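Local coordinates for protein citrate synthase (PDB 2IBP) that probably condenses acetyl-CoA with oxaloacetate and water to give citrate and free CoA, feeding carbon into the tricarboxylic acid cycle, at residues Asp197-Arg202 with Asp308-Phe313; His224-Leu230 with Trp383-Phe389; Gln16-Gly20 with Arg392-Ile396. All blocks are in the same frame, centred on the assembly; numbering follows the deposited sequence.

In the fold
From the N terminus, the chain first passes the turn 16-20, which meets strand 392-395 near the other end; this contact, interaction 3, closes a loop of some 370 residues that contains the other two. Helix 198-210 then begins interaction 1, and helix 218-227 begins interaction 2 before interaction 1 is completed at the end of helix 297-313. The loop 383-389, after helix 363-382, completes interaction 2, so the two contacts cross along the chain. They lie on opposite sides of its centre, with centres about 42 Å apart: interaction 1 joins two helix ends at the surface, while interactions 2 and 3 both touch the second subunit.

Interaction 1 of 3, residues Asp197-Arg202 with Asp308-Phe313; sequences DPLASR and DYVAKF
K312 and D197 reach for each other from opposite directions between two helix ends that run nearly antiparallel, at 159°, with their axes 10.4 Å apart. From the lysine, CB rests against CD2 of L199, and CG passes a little farther off. CD then presses on the same methyl, L199 CD2, at 3.5 Å, slightly tighter than ordinary carbon contact. CE comes alongside the D197 carboxylate, and a bend at the last torsion (chi4 -58°) after an extended chain turns NZ onto OD2 of D197 at 2.9 Å. This salt bridge uses the syn side of OD2, with NZ somewhat out of the carboxylate plane.

D197 has a second task as the N-cap of helix 198-210: its OD1 accepts from L199 N at 3.0 Å through the anti lone pair. The carboxylate also lies at the edge of the F313 ring, OD2 standing 3.4 Å from CZ. L199 is the apolar centre, a knob set among D308, Y309, K312 and F313.

At the other end of the contact R202 crosses D308 at about a right angle. NH2 of R202 gives OD2 of D308 a 2.9 Å bond, part of a salt bridge, and a water links R202 NH1 to the same oxygen. D308, like E304 one turn earlier, belongs to a magnesium site seen in this protein; here its side chain is about 4 Å from a bound magnesium ion. The whole is an antiparallel helix pair at the surface, with one leucine knob between two salt bridges, the second of them at the metal site.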
ATOM      1  N   ASP A 197       1.875 -21.746  28.465  1.00 11.52           N
ATOM      2  CA  ASP A 197       2.947 -22.634  28.873  0.50  2.08           C
ATOM      3  C   ASP A 197       4.224 -21.979  28.340  1.00 11.44           C
ATOM      4  O   ASP A 197       4.242 -21.405  27.243  1.00 10.90           O
ATOM      5  CB  ASP A 197       2.758 -24.013  28.234  0.50  4.59           C
ATOM      6  CG  ASP A 197       3.754 -25.034  28.735  0.50 14.16           C
ATOM      7  OD1 ASP A 197       4.958 -24.907  28.427  0.50 20.40           O
ATOM      8  OD2 ASP A 197       3.317 -26.021  29.365  0.50 30.38           O
ATOM      9  N   PRO A 198       5.283 -21.988  29.144  1.00 14.01           N
ATOM     10  CA  PRO A 198       6.567 -21.418  28.745  1.00 12.91           C
ATOM     11  C   PRO A 198       7.054 -21.852  27.364  1.00 10.20           C
ATOM     12  O   PRO A 198       7.657 -21.057  26.643  1.00 11.87           O
ATOM     13  CB  PRO A 198       7.533 -21.950  29.806  1.00 20.20           C
ATOM     14  CG  PRO A 198       6.687 -22.289  30.974  1.00 17.09           C
ATOM     15  CD  PRO A 198       5.291 -22.495  30.527  1.00 16.30           C
ATOM     16  N   LEU A 199       6.862 -23.117  27.029  1.00 10.01           N
ATOM     17  CA  LEU A 199       7.298 -23.636  25.750  1.00 10.85           C
ATOM     18  C   LEU A 199       6.505 -23.002  24.587  1.00  9.18           C
ATOM     19  O   LEU A 199       7.084 -22.669  23.553  1.00 10.16           O
ATOM     20  CB  LEU A 199       7.165 -25.153  25.753  1.00 12.53           C
ATOM     21  CG  LEU A 199       7.690 -25.931  24.555  1.00 17.06           C
ATOM     22  CD1 LEU A 199       9.095 -25.523  24.169  1.00 20.37           C
ATOM     23  CD2 LEU A 199       7.603 -27.426  24.906  1.00 16.27           C
ATOM     24  N   ALA A 200       5.213 -22.760  24.791  1.00  8.83           N
ATOM     25  CA  ALA A 200       4.389 -22.125  23.758  1.00  8.58           C
ATOM     26  C   ALA A 200       4.842 -20.670  23.575  1.00  9.67           C
ATOM     27  O   ALA A 200       5.016 -20.205  22.444  1.00 10.15           O
ATOM     28  CB  ALA A 200       2.906 -22.203  24.111  1.00 10.23           C
ATOM     29  N   SER A 201       5.089 -19.976  24.688  1.00  8.25           N
ATOM     30  CA  SER A 201       5.570 -18.585  24.624  1.00  6.12           C
ATOM     31  C   SER A 201       6.907 -18.513  23.913  1.00  8.13           C
ATOM     32  O   SER A 201       7.171 -17.579  23.159  1.00  9.58           O
ATOM     33  CB  SER A 201       5.734 -17.993  26.027  1.00 16.30           C
ATOM     34  OG  SER A 201       4.487 -17.939  26.673  1.00 21.49           O
ATOM     35  N   ARG A 202       7.804 -19.435  24.244  1.00  7.81           N
ATOM     36  CA  ARG A 202       9.095 -19.467  23.565  1.00  9.38           C
ATOM     37  C   ARG A 202       8.928 -19.609  22.057  1.00  7.93           C
ATOM     38  O   ARG A 202       9.658 -19.006  21.279  1.00  9.02           O
ATOM     39  CB  ARG A 202       9.996 -20.581  24.106  1.00  9.11           C
ATOM     40  CG  ARG A 202      11.342 -20.626  23.410  1.00 11.56           C
ATOM     41  CD  ARG A 202      12.355 -21.478  24.141  1.00 13.04           C
ATOM     42  NE  ARG A 202      12.097 -22.912  24.100  1.00 11.48           N
ATOM     43  CZ  ARG A 202      12.616 -23.761  23.211  1.00  9.63           C
ATOM     44  NH1 ARG A 202      13.344 -23.336  22.177  1.00 12.88           N
ATOM     45  NH2 ARG A 202      12.365 -25.053  23.328  1.00 12.18           N
ATOM     46  N   ASP A 308      10.973 -29.836  20.188  1.00 11.77           N
ATOM     47  CA  ASP A 308      10.740 -29.640  21.620  1.00 10.51           C
ATOM     48  C   ASP A 308       9.267 -29.549  21.947  1.00 10.12           C
ATOM     49  O   ASP A 308       8.804 -30.111  22.929  1.00 12.84           O
ATOM     50  CB  ASP A 308      11.433 -28.386  22.126  1.00 11.02           C
ATOM     51  CG  ASP A 308      12.936 -28.493  22.091  1.00 17.78           C
ATOM     52  OD1 ASP A 308      13.451 -29.627  21.974  1.00 20.07           O
ATOM     53  OD2 ASP A 308      13.600 -27.437  22.173  1.00 19.68           O
ATOM     54  N   TYR A 309       8.517 -28.835  21.115  1.00  7.06           N
ATOM     55  CA  TYR A 309       7.110 -28.651  21.356  1.00  7.85           C
ATOM     56  C   TYR A 309       6.359 -29.982  21.329  1.00 12.33           C
ATOM     57  O   TYR A 309       5.566 -30.290  22.236  1.00 13.21           O
ATOM     58  CB  TYR A 309       6.519 -27.667  20.330  1.00  8.75           C
ATOM     59  CG  TYR A 309       5.088 -27.327  20.643  1.00 11.86           C
ATOM     60  CD1 TYR A 309       4.771 -26.236  21.445  1.00 12.96           C
ATOM     61  CD2 TYR A 309       4.065 -28.163  20.245  1.00 13.74           C
ATOM     62  CE1 TYR A 309       3.468 -25.950  21.773  1.00 16.80           C
ATOM     63  CE2 TYR A 309       2.755 -27.882  20.553  1.00 11.86           C
ATOM     64  CZ  TYR A 309       2.458 -26.781  21.330  1.00 16.86           C
ATOM     65  OH  TYR A 309       1.155 -26.497  21.654  1.00 20.49           O
ATOM     66  N   VAL A 310       6.608 -30.790  20.304  1.00  9.68           N
ATOM     67  CA  VAL A 310       5.890 -32.053  20.202  1.00 13.64           C
ATOM     68  C   VAL A 310       6.417 -33.077  21.205  1.00 11.20           C
ATOM     69  O   VAL A 310       5.673 -33.975  21.603  1.00 15.52           O
ATOM     70  CB  VAL A 310       5.854 -32.608  18.765  1.00 12.36           C
ATOM     71  CG1 VAL A 310       5.186 -31.599  17.838  1.00 10.07           C
ATOM     72  CG2 VAL A 310       7.236 -32.963  18.288  1.00 16.06           C
ATOM     73  N   ALA A 311       7.663 -32.931  21.646  1.00 12.59           N
ATOM     74  CA  ALA A 311       8.203 -33.828  22.676  1.00 11.68           C
ATOM     75  C   ALA A 311       7.383 -33.608  23.956  1.00 15.54           C
ATOM     76  O   ALA A 311       7.050 -34.564  24.662  1.00 18.79           O
ATOM     77  CB  ALA A 311       9.661 -33.558  22.919  1.00 14.47           C
ATOM     78  N   LYS A 312       7.015 -32.355  24.231  1.00 11.13           N
ATOM     79  CA  LYS A 312       6.234 -32.046  25.418  1.00 15.82           C
ATOM     80  C   LYS A 312       4.743 -32.289  25.270  1.00 16.60           C
ATOM     81  O   LYS A 312       4.135 -32.926  26.125  1.00 19.07           O
ATOM     82  CB  LYS A 312       6.454 -30.602  25.866  1.00 14.97           C
ATOM     83  CG  LYS A 312       5.697 -30.260  27.147  1.00 22.80           C
ATOM     84  CD  LYS A 312       5.980 -28.845  27.602  1.00 27.44           C
ATOM     85  CE  LYS A 312       5.450 -28.583  29.007  1.00 36.71           C
ATOM     86  NZ  LYS A 312       3.991 -28.815  29.151  1.00 38.02           N
ATOM     87  N   PHE A 313       4.149 -31.774  24.198  1.00 11.53           N
ATOM     88  CA  PHE A 313       2.708 -31.828  24.026  1.00 12.73           C
ATOM     89  C   PHE A 313       2.207 -32.943  23.124  1.00 15.35           C
ATOM     90  O   PHE A 313       1.001 -33.108  22.961  1.00 21.13           O
ATOM     91  CB  PHE A 313       2.197 -30.499  23.495  1.00 14.95           C
ATOM     92  CG  PHE A 313       2.453 -29.356  24.420  1.00 15.21           C
ATOM     93  CD1 PHE A 313       1.704 -29.223  25.577  1.00 19.28           C
ATOM     94  CD2 PHE A 313       3.448 -28.426  24.153  1.00 15.06           C
ATOM     95  CE1 PHE A 313       1.947 -28.184  26.460  1.00 25.74           C
ATOM     96  CE2 PHE A 313       3.677 -27.371  25.025  1.00 17.55           C
ATOM     97  CZ  PHE A 313       2.933 -27.260  26.181  1.00 24.01           C
TER
HETATM   98  O   HOH W   1      14.735 -25.244  20.579  1.00 16.22           O

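Interaction 2 of 3, residues His224-Leu230 with Trp383-Phe389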
ATOM      1  N   HIS A 224       7.518   1.103   1.644  1.00  5.76           N
ATOM      2  CA  HIS A 224       8.410   2.123   1.072  1.00  7.57           C
ATOM      3  C   HIS A 224       7.664   3.057   0.150  1.00  7.85           C
ATOM      4  O   HIS A 224       7.902   4.252   0.141  1.00  6.84           O
ATOM      5  CB  HIS A 224       9.545   1.516   0.257  1.00  6.93           C
ATOM      6  CG  HIS A 224      10.698   1.025   1.073  1.00  5.93           C
ATOM      7  ND1 HIS A 224      10.724  -0.232   1.639  1.00  9.14           N
ATOM      8  CD2 HIS A 224      11.894   1.593   1.355  1.00 10.47           C
ATOM      9  CE1 HIS A 224      11.895  -0.413   2.232  1.00  8.14           C
ATOM     10  NE2 HIS A 224      12.616   0.686   2.087  1.00  9.63           N
ATOM     11  N   VAL A 225       6.833   2.492  -0.710  1.00  6.39           N
ATOM     12  CA  VAL A 225       6.137   3.325  -1.700  1.00  7.09           C
ATOM     13  C   VAL A 225       5.220   4.332  -1.003  1.00  5.93           C
ATOM     14  O   VAL A 225       5.190   5.510  -1.347  1.00  7.53           O
ATOM     15  CB  VAL A 225       5.367   2.460  -2.708  1.00  8.39           C
ATOM     16  CG1 VAL A 225       4.520   3.349  -3.639  1.00  6.68           C
ATOM     17  CG2 VAL A 225       6.345   1.639  -3.524  1.00  7.41           C
ATOM     18  N   VAL A 226       4.476   3.858  -0.019  1.00  7.76           N
ATOM     19  CA  VAL A 226       3.591   4.702   0.734  1.00  6.35           C
ATOM     20  C   VAL A 226       4.395   5.709   1.531  1.00  7.30           C
ATOM     21  O   VAL A 226       4.129   6.900   1.477  1.00  7.78           O
ATOM     22  CB  VAL A 226       2.662   3.876   1.643  1.00  7.78           C
ATOM     23  CG1 VAL A 226       1.932   4.771   2.639  1.00 10.51           C
ATOM     24  CG2 VAL A 226       1.695   3.058   0.793  1.00  9.67           C
ATOM     25  N   ALA A 227       5.431   5.252   2.227  1.00  6.94           N
ATOM     26  CA  ALA A 227       6.242   6.166   3.022  1.00  9.26           C
ATOM     27  C   ALA A 227       6.940   7.203   2.168  1.00  6.15           C
ATOM     28  O   ALA A 227       7.197   8.323   2.635  1.00  8.49           O
ATOM     29  CB  ALA A 227       7.253   5.405   3.844  1.00  8.20           C
ATOM     30  N   SER A 228       7.185   6.881   0.900  1.00  5.14           N
ATOM     31  CA  SER A 228       7.945   7.780   0.020  1.00  6.57           C
ATOM     32  C   SER A 228       7.226   9.102  -0.274  1.00  4.37           C
ATOM     33  O   SER A 228       7.863  10.073  -0.687  1.00  7.96           O
ATOM     34  CB  SER A 228       8.356   7.121  -1.289  1.00  7.15           C
ATOM     35  OG  SER A 228       7.268   7.041  -2.188  1.00  7.30           O
ATOM     36  N   THR A 229       5.907   9.115  -0.066  1.00  6.40           N
ATOM     37  CA  THR A 229       5.094  10.313  -0.241  1.00  5.23           C
ATOM     38  C   THR A 229       5.036  11.121   1.051  1.00  6.65           C
ATOM     39  O   THR A 229       4.350  12.140   1.133  1.00  9.12           O
ATOM     40  CB  THR A 229       3.646   9.976  -0.601  1.00  8.59           C
ATOM     41  OG1 THR A 229       2.994   9.334   0.502  1.00  9.69           O
ATOM     42  CG2 THR A 229       3.565   9.101  -1.834  1.00  9.90           C
ATOM     43  N   LEU A 230       5.729  10.610   2.064  1.00  8.85           N
ATOM     44  CA  LEU A 230       5.728  11.148   3.413  1.00  6.75           C
ATOM     45  C   LEU A 230       4.420  10.887   4.131  1.00  6.34           C
ATOM     46  O   LEU A 230       4.095  11.551   5.122  1.00 10.06           O
ATOM     47  CB  LEU A 230       6.146  12.608   3.482  1.00  7.34           C
ATOM     48  CG  LEU A 230       7.583  12.853   2.993  1.00 11.38           C
ATOM     49  CD1 LEU A 230       7.927  14.322   3.252  1.00 10.21           C
ATOM     50  CD2 LEU A 230       8.595  11.951   3.659  1.00 11.10           C
ATOM     51  N   TRP A 383      13.468   7.182   5.020  1.00  8.64           N
ATOM     52  CA  TRP A 383      13.268   8.585   5.358  1.00  9.25           C
ATOM     53  C   TRP A 383      14.551   9.346   5.682  1.00 10.29           C
ATOM     54  O   TRP A 383      14.521  10.578   5.819  1.00 12.53           O
ATOM     55  CB  TRP A 383      12.273   8.745   6.493  1.00  7.36           C
ATOM     56  CG  TRP A 383      10.844   8.551   6.098  1.00  7.25           C
ATOM     57  CD1 TRP A 383      10.334   8.485   4.827  1.00 11.29           C
ATOM     58  CD2 TRP A 383       9.712   8.663   6.969  1.00  8.45           C
ATOM     59  NE1 TRP A 383       8.971   8.438   4.869  1.00  9.49           N
ATOM     60  CE2 TRP A 383       8.553   8.571   6.165  1.00  7.21           C
ATOM     61  CE3 TRP A 383       9.565   8.799   8.354  1.00 10.67           C
ATOM     62  CZ2 TRP A 383       7.269   8.623   6.700  1.00 11.50           C
ATOM     63  CZ3 TRP A 383       8.291   8.855   8.884  1.00 13.91           C
ATOM     64  CH2 TRP A 383       7.155   8.763   8.057  1.00 15.47           C
ATOM     65  N   GLU A 384      15.663   8.635   5.874  1.00 10.40           N
ATOM     66  CA  GLU A 384      16.951   9.321   6.035  1.00 11.99           C
ATOM     67  C   GLU A 384      17.400   9.953   4.712  1.00 15.52           C
ATOM     68  O   GLU A 384      18.269  10.817   4.691  1.00 14.34           O
ATOM     69  CB  GLU A 384      18.026   8.362   6.546  1.00 15.79           C
ATOM     70  CG  GLU A 384      17.798   7.970   7.984  1.00 14.06           C
ATOM     71  CD  GLU A 384      17.917   9.162   8.921  1.00 30.60           C
ATOM     72  OE1 GLU A 384      19.027   9.727   9.033  1.00 41.03           O
ATOM     73  OE2 GLU A 384      16.905   9.536   9.554  1.00 38.35           O
ATOM     74  N   ASN A 385      16.832   9.501   3.599  1.00 10.59           N
ATOM     75  CA  ASN A 385      17.126  10.089   2.293  1.00 12.75           C
ATOM     76  C   ASN A 385      15.932   9.765   1.415  1.00 13.37           C
ATOM     77  O   ASN A 385      16.012   8.928   0.524  1.00 15.45           O
ATOM     78  CB  ASN A 385      18.401   9.532   1.671  1.00 18.62           C
ATOM     79  CG  ASN A 385      18.813  10.309   0.424  1.00 14.07           C
ATOM     80  OD1 ASN A 385      18.323  11.413   0.185  1.00 27.04           O
ATOM     81  ND2 ASN A 385      19.760   9.767  -0.331  1.00 26.87           N
ATOM     82  N   ASN A 386      14.814  10.395   1.730  1.00 11.30           N
ATOM     83  CA  ASN A 386      13.579  10.066   1.061  1.00  8.94           C
ATOM     84  C   ASN A 386      13.531  10.572  -0.361  1.00 13.68           C
ATOM     85  O   ASN A 386      14.015  11.667  -0.661  1.00 14.32           O
ATOM     86  CB  ASN A 386      12.389  10.662   1.791  1.00  9.99           C
ATOM     87  CG  ASN A 386      11.070  10.175   1.224  1.00 10.50           C
ATOM     88  OD1 ASN A 386      10.747   9.000   1.333  1.00 10.60           O
ATOM     89  ND2 ASN A 386      10.335  11.065   0.569  1.00 10.23           N
ATOM     90  N   ARG A 387      12.924   9.773  -1.227  1.00 12.33           N
ATOM     91  CA  ARG A 387      12.609  10.222  -2.572  1.00 11.23           C
ATOM     92  C   ARG A 387      11.302   9.556  -2.946  1.00  9.15           C
ATOM     93  O   ARG A 387      11.197   8.338  -2.894  1.00  9.58           O
ATOM     94  CB  ARG A 387      13.678   9.843  -3.593  1.00 15.13           C
ATOM     95  CG  ARG A 387      13.399  10.352  -5.012  1.00 18.06           C
ATOM     96  CD  ARG A 387      13.461  11.866  -5.050  1.00 26.84           C
ATOM     97  NE  ARG A 387      13.471  12.412  -6.404  1.00 44.62           N
ATOM     98  CZ  ARG A 387      14.573  12.690  -7.099  1.00 58.26           C
ATOM     99  NH1 ARG A 387      15.776  12.436  -6.599  1.00 52.75           N
ATOM    100  NH2 ARG A 387      14.474  13.204  -8.318  1.00 67.09           N
ATOM    101  N   ILE A 388      10.318  10.336  -3.374  1.00 10.85           N
ATOM    102  CA  ILE A 388       9.054   9.751  -3.790  1.00  8.84           C
ATOM    103  C   ILE A 388       9.278   8.824  -4.988  1.00  7.82           C
ATOM    104  O   ILE A 388      10.053   9.121  -5.898  1.00  9.88           O
ATOM    105  CB  ILE A 388       8.037  10.833  -4.136  1.00 13.89           C
ATOM    106  CG1 ILE A 388       6.662  10.226  -4.410  1.00 11.37           C
ATOM    107  CG2 ILE A 388       8.547  11.683  -5.281  1.00 13.67           C
ATOM    108  CD1 ILE A 388       5.566  11.257  -4.470  1.00 16.23           C
ATOM    109  N   PHE A 389       8.616   7.673  -4.962  1.00  9.40           N
ATOM    110  CA  PHE A 389       8.711   6.740  -6.085  1.00  8.50           C
ATOM    111  C   PHE A 389       7.977   7.314  -7.298  1.00 12.30           C
ATOM    112  O   PHE A 389       6.850   7.799  -7.181  1.00 15.49           O
ATOM    113  CB  PHE A 389       8.237   5.349  -5.714  1.00 10.04           C
ATOM    114  CG  PHE A 389       9.229   4.594  -4.875  1.00 10.24           C
ATOM    115  CD1 PHE A 389      10.264   3.880  -5.473  1.00 10.12           C
ATOM    116  CD2 PHE A 389       9.218   4.713  -3.507  1.00 10.78           C
ATOM    117  CE1 PHE A 389      11.204   3.204  -4.684  1.00 10.66           C
ATOM    118  CE2 PHE A 389      10.170   4.085  -2.732  1.00 12.78           C
ATOM    119  CZ  PHE A 389      11.151   3.329  -3.318  1.00 10.67           C
TER
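S228 and I388 bring their CA atoms within 4.4 Å of each other where helix 218-227 winds into a type I turn, A227 to L230, and the irregular loop 383-389 runs past that end; L230, with positive phi, completes a Schellman motif. The loop answers the helix end with three hydrogen bonds. The indole of W383 points its NE1 at A227 O, 2.9 Å away and almost straight at 173°. A227 O lies in the indole plane, at the ring edge, but NE1 stands well above the plane of that carbonyl; L230 N reaches the same oxygen from the opposite face, so two donors grip it.

N386 does much the same one residue on. A trans first torsion (chi1 -172°) swings its amide toward the turn, and ND2 of N386 meets S228 O at 2.9 Å in a nearly linear bond, the oxygen lying in the plane of the asparagine amide and the donor above the carbonyl plane. The other end of that amide is less fortunate: OD1 is buried with no partner in the model. CA of I388 adds a CH...O contact to S228 O at 3.3 Å.

S228 OG works both ways, donating to V225 O at 2.7 Å and accepting from F389 N at 3.1 Å. It also lies at the edge of the F389 ring, 3.3 Å from CD2, while CG2 of V225 sits over one face. CD2 of L230 packs against the indole and the N386 amide. Beyond these pairs, Y382 meets both F389 and H224, and T229 OG1 bonds to A243 O of the second subunit. The arrangement is a Schellman motif at a helix C-terminus, with the carbonyls of A227 and S228 taken up by indole and amide N-H groups from a distant loop, buried beside the dimer interface.

Interaction 3 of 3, residues Gln16-Gly20 with Arg392-Ile396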
ATOM      1  N   GLN A  16      10.705  -5.563 -23.795  1.00 22.38           N
ATOM      2  CA  GLN A  16      11.046  -4.344 -24.497  1.00 16.42           C
ATOM      3  C   GLN A  16       9.790  -3.540 -24.775  1.00 14.89           C
ATOM      4  O   GLN A  16       8.681  -4.070 -24.796  1.00 19.90           O
ATOM      5  CB  GLN A  16      11.899  -4.602 -25.743  1.00 30.11           C
ATOM      6  CG  GLN A  16      11.550  -5.841 -26.518  1.00 43.04           C
ATOM      7  CD  GLN A  16      12.563  -6.146 -27.607  1.00 39.81           C
ATOM      8  OE1 GLN A  16      13.349  -5.283 -28.003  1.00 40.56           O
ATOM      9  NE2 GLN A  16      12.549  -7.378 -28.091  1.00 37.76           N
ATOM     10  N   SER A  17       9.962  -2.233 -24.894  1.00 16.28           N
ATOM     11  CA  SER A  17       8.830  -1.368 -25.097  1.00 14.74           C
ATOM     12  C   SER A  17       9.272  -0.138 -25.847  1.00 16.59           C
ATOM     13  O   SER A  17      10.471   0.141 -25.971  1.00 16.45           O
ATOM     14  CB  SER A  17       8.237  -0.949 -23.740  1.00 16.46           C
ATOM     15  OG  SER A  17       8.982   0.113 -23.180  1.00 17.55           O
ATOM     16  N   PRO A  18       8.301   0.593 -26.394  1.00 16.19           N
ATOM     17  CA  PRO A  18       8.632   1.826 -27.088  1.00 19.37           C
ATOM     18  C   PRO A  18       9.407   2.827 -26.236  1.00 26.15           C
ATOM     19  O   PRO A  18      10.099   3.678 -26.781  1.00 21.35           O
ATOM     20  CB  PRO A  18       7.252   2.397 -27.433  1.00 20.14           C
ATOM     21  CG  PRO A  18       6.397   1.219 -27.566  1.00 20.33           C
ATOM     22  CD  PRO A  18       6.874   0.259 -26.517  1.00 17.87           C
ATOM     23  N   CYS A  19       9.303   2.710 -24.911  1.00 21.31           N
ATOM     24  CA  CYS A  19       9.920   3.666 -23.989  1.00 23.67           C
ATOM     25  C   CYS A  19      11.219   3.157 -23.369  1.00 25.35           C
ATOM     26  O   CYS A  19      11.885   3.889 -22.630  1.00 25.33           O
ATOM     27  CB  CYS A  19       8.928   3.958 -22.861  1.00 23.82           C
ATOM     28  SG  CYS A  19       7.278   4.423 -23.440  1.00 31.03           S
ATOM     29  N   GLY A  20      11.561   1.902 -23.656  1.00 16.73           N
ATOM     30  CA  GLY A  20      12.758   1.278 -23.111  1.00 19.36           C
ATOM     31  C   GLY A  20      12.480  -0.067 -22.454  1.00 23.66           C
ATOM     32  O   GLY A  20      11.360  -0.583 -22.504  1.00 20.00           O
ATOM     33  N   ARG A 392       7.139   4.566 -14.179  1.00 12.18           N
ATOM     34  CA  ARG A 392       6.254   4.934 -15.261  1.00 14.18           C
ATOM     35  C   ARG A 392       5.838   3.715 -16.034  1.00 10.76           C
ATOM     36  O   ARG A 392       6.321   2.608 -15.796  1.00 12.40           O
ATOM     37  CB  ARG A 392       6.906   5.971 -16.166  1.00 20.68           C
ATOM     38  CG  ARG A 392       8.105   5.501 -16.919  1.00 18.81           C
ATOM     39  CD  ARG A 392       8.784   6.690 -17.595  1.00 26.14           C
ATOM     40  NE  ARG A 392       9.960   6.297 -18.365  1.00 30.38           N
ATOM     41  CZ  ARG A 392       9.996   6.175 -19.690  1.00 37.54           C
ATOM     42  NH1 ARG A 392       8.923   6.444 -20.432  1.00 31.30           N
ATOM     43  NH2 ARG A 392      11.126   5.810 -20.278  1.00 35.83           N
ATOM     44  N   ALA A 393       4.867   3.910 -16.914  1.00 10.40           N
ATOM     45  CA  ALA A 393       4.399   2.843 -17.771  1.00  9.26           C
ATOM     46  C   ALA A 393       4.537   3.383 -19.175  1.00  9.63           C
ATOM     47  O   ALA A 393       4.565   4.593 -19.388  1.00 13.36           O
ATOM     48  CB  ALA A 393       2.957   2.479 -17.477  1.00 13.25           C
ATOM     49  N   CYS A 394       4.643   2.477 -20.128  1.00 11.15           N
ATOM     50  CA  CYS A 394       4.797   2.849 -21.528  1.00 13.20           C
ATOM     51  C   CYS A 394       3.510   2.573 -22.277  1.00 12.42           C
ATOM     52  O   CYS A 394       3.042   1.450 -22.311  1.00 12.06           O
ATOM     53  CB  CYS A 394       5.931   2.040 -22.147  1.00 19.89           C
ATOM     54  SG  CYS A 394       6.310   2.645 -23.810  1.00 22.98           S
ATOM     55  N   TYR A 395       2.924   3.610 -22.857  1.00 12.20           N
ATOM     56  CA  TYR A 395       1.683   3.433 -23.585  1.00 11.34           C
ATOM     57  C   TYR A 395       1.871   2.755 -24.929  1.00 10.63           C
ATOM     58  O   TYR A 395       2.759   3.121 -25.727  1.00 13.45           O
ATOM     59  CB  TYR A 395       0.985   4.776 -23.802  1.00 11.36           C
ATOM     60  CG  TYR A 395      -0.340   4.673 -24.495  1.00  8.99           C
ATOM     61  CD1 TYR A 395      -1.499   4.373 -23.785  1.00  9.27           C
ATOM     62  CD2 TYR A 395      -0.468   4.978 -25.850  1.00 12.39           C
ATOM     63  CE1 TYR A 395      -2.740   4.353 -24.393  1.00 11.69           C
ATOM     64  CE2 TYR A 395      -1.703   4.937 -26.476  1.00 11.74           C
ATOM     65  CZ  TYR A 395      -2.846   4.643 -25.738  1.00 12.48           C
ATOM     66  OH  TYR A 395      -4.091   4.590 -26.324  1.00 13.15           O
ATOM     67  N   ILE A 396       1.039   1.747 -25.139  1.00 11.79           N
ATOM     68  CA  ILE A 396       0.946   1.035 -26.404  1.00 13.37           C
ATOM     69  C   ILE A 396      -0.534   0.949 -26.751  1.00 14.52           C
ATOM     70  O   ILE A 396      -1.336   0.343 -26.040  1.00 15.30           O
ATOM     71  CB  ILE A 396       1.561  -0.362 -26.348  1.00 14.34           C
ATOM     72  CG1 ILE A 396       3.039  -0.283 -25.942  1.00 19.09           C
ATOM     73  CG2 ILE A 396       1.388  -1.030 -27.711  1.00 17.36           C
ATOM     74  CD1 ILE A 396       3.770  -1.625 -25.981  1.00 18.56           C
TER
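C19 and C394 are joined by a disulfide, SG to SG 2.1 Å, whose central torsion of 75° gives it a right-handed twist. C394 sends its sulfur out from the strand with SG anti to the backbone N (chi1 -172°), straight at the turn 16-20, and C19 meets it from that turn.

Three neighbours gather round the bridge. P18 lays its ring against it, CD standing 3.7 Å from C394 SG, and the same proline CD meets CD1 of I396 at 3.7 Å, the two side chains crossing at about a right angle. On the other flank R392 runs extended beside C19, NH1 lying 3.5 Å from C19 CB, and NH2 makes a weak hydrogen bond to C19 O at 3.1 Å. S17 brings its OG to 3.7 Å from C394 SG.

What positions the cysteine is the turn itself, type I from S17 to G20. S17 OG accepts from C19 N at 3.1 Å, an ST turn, and donates to G20 O at 2.6 Å, in the carbonyl plane and on a lone pair. Losing the hydroxyl of S17, as with an alanine here, is likely to leave C19 N and G20 O without their shared partner and the turn that presents the cysteine freer to move.

Farther out, R392 NE bonds to D28 O of the second subunit, and residues 392-395 form a parallel ladder with a strand of that subunit. The disulfide thus covalently ties together two points near the ends of one chain while both lie against its partner. Two chains closed in this way, each threaded through the other, make the catenane for which this thermophilic dimer is known: the subunits cannot part without breaking a covalent bond.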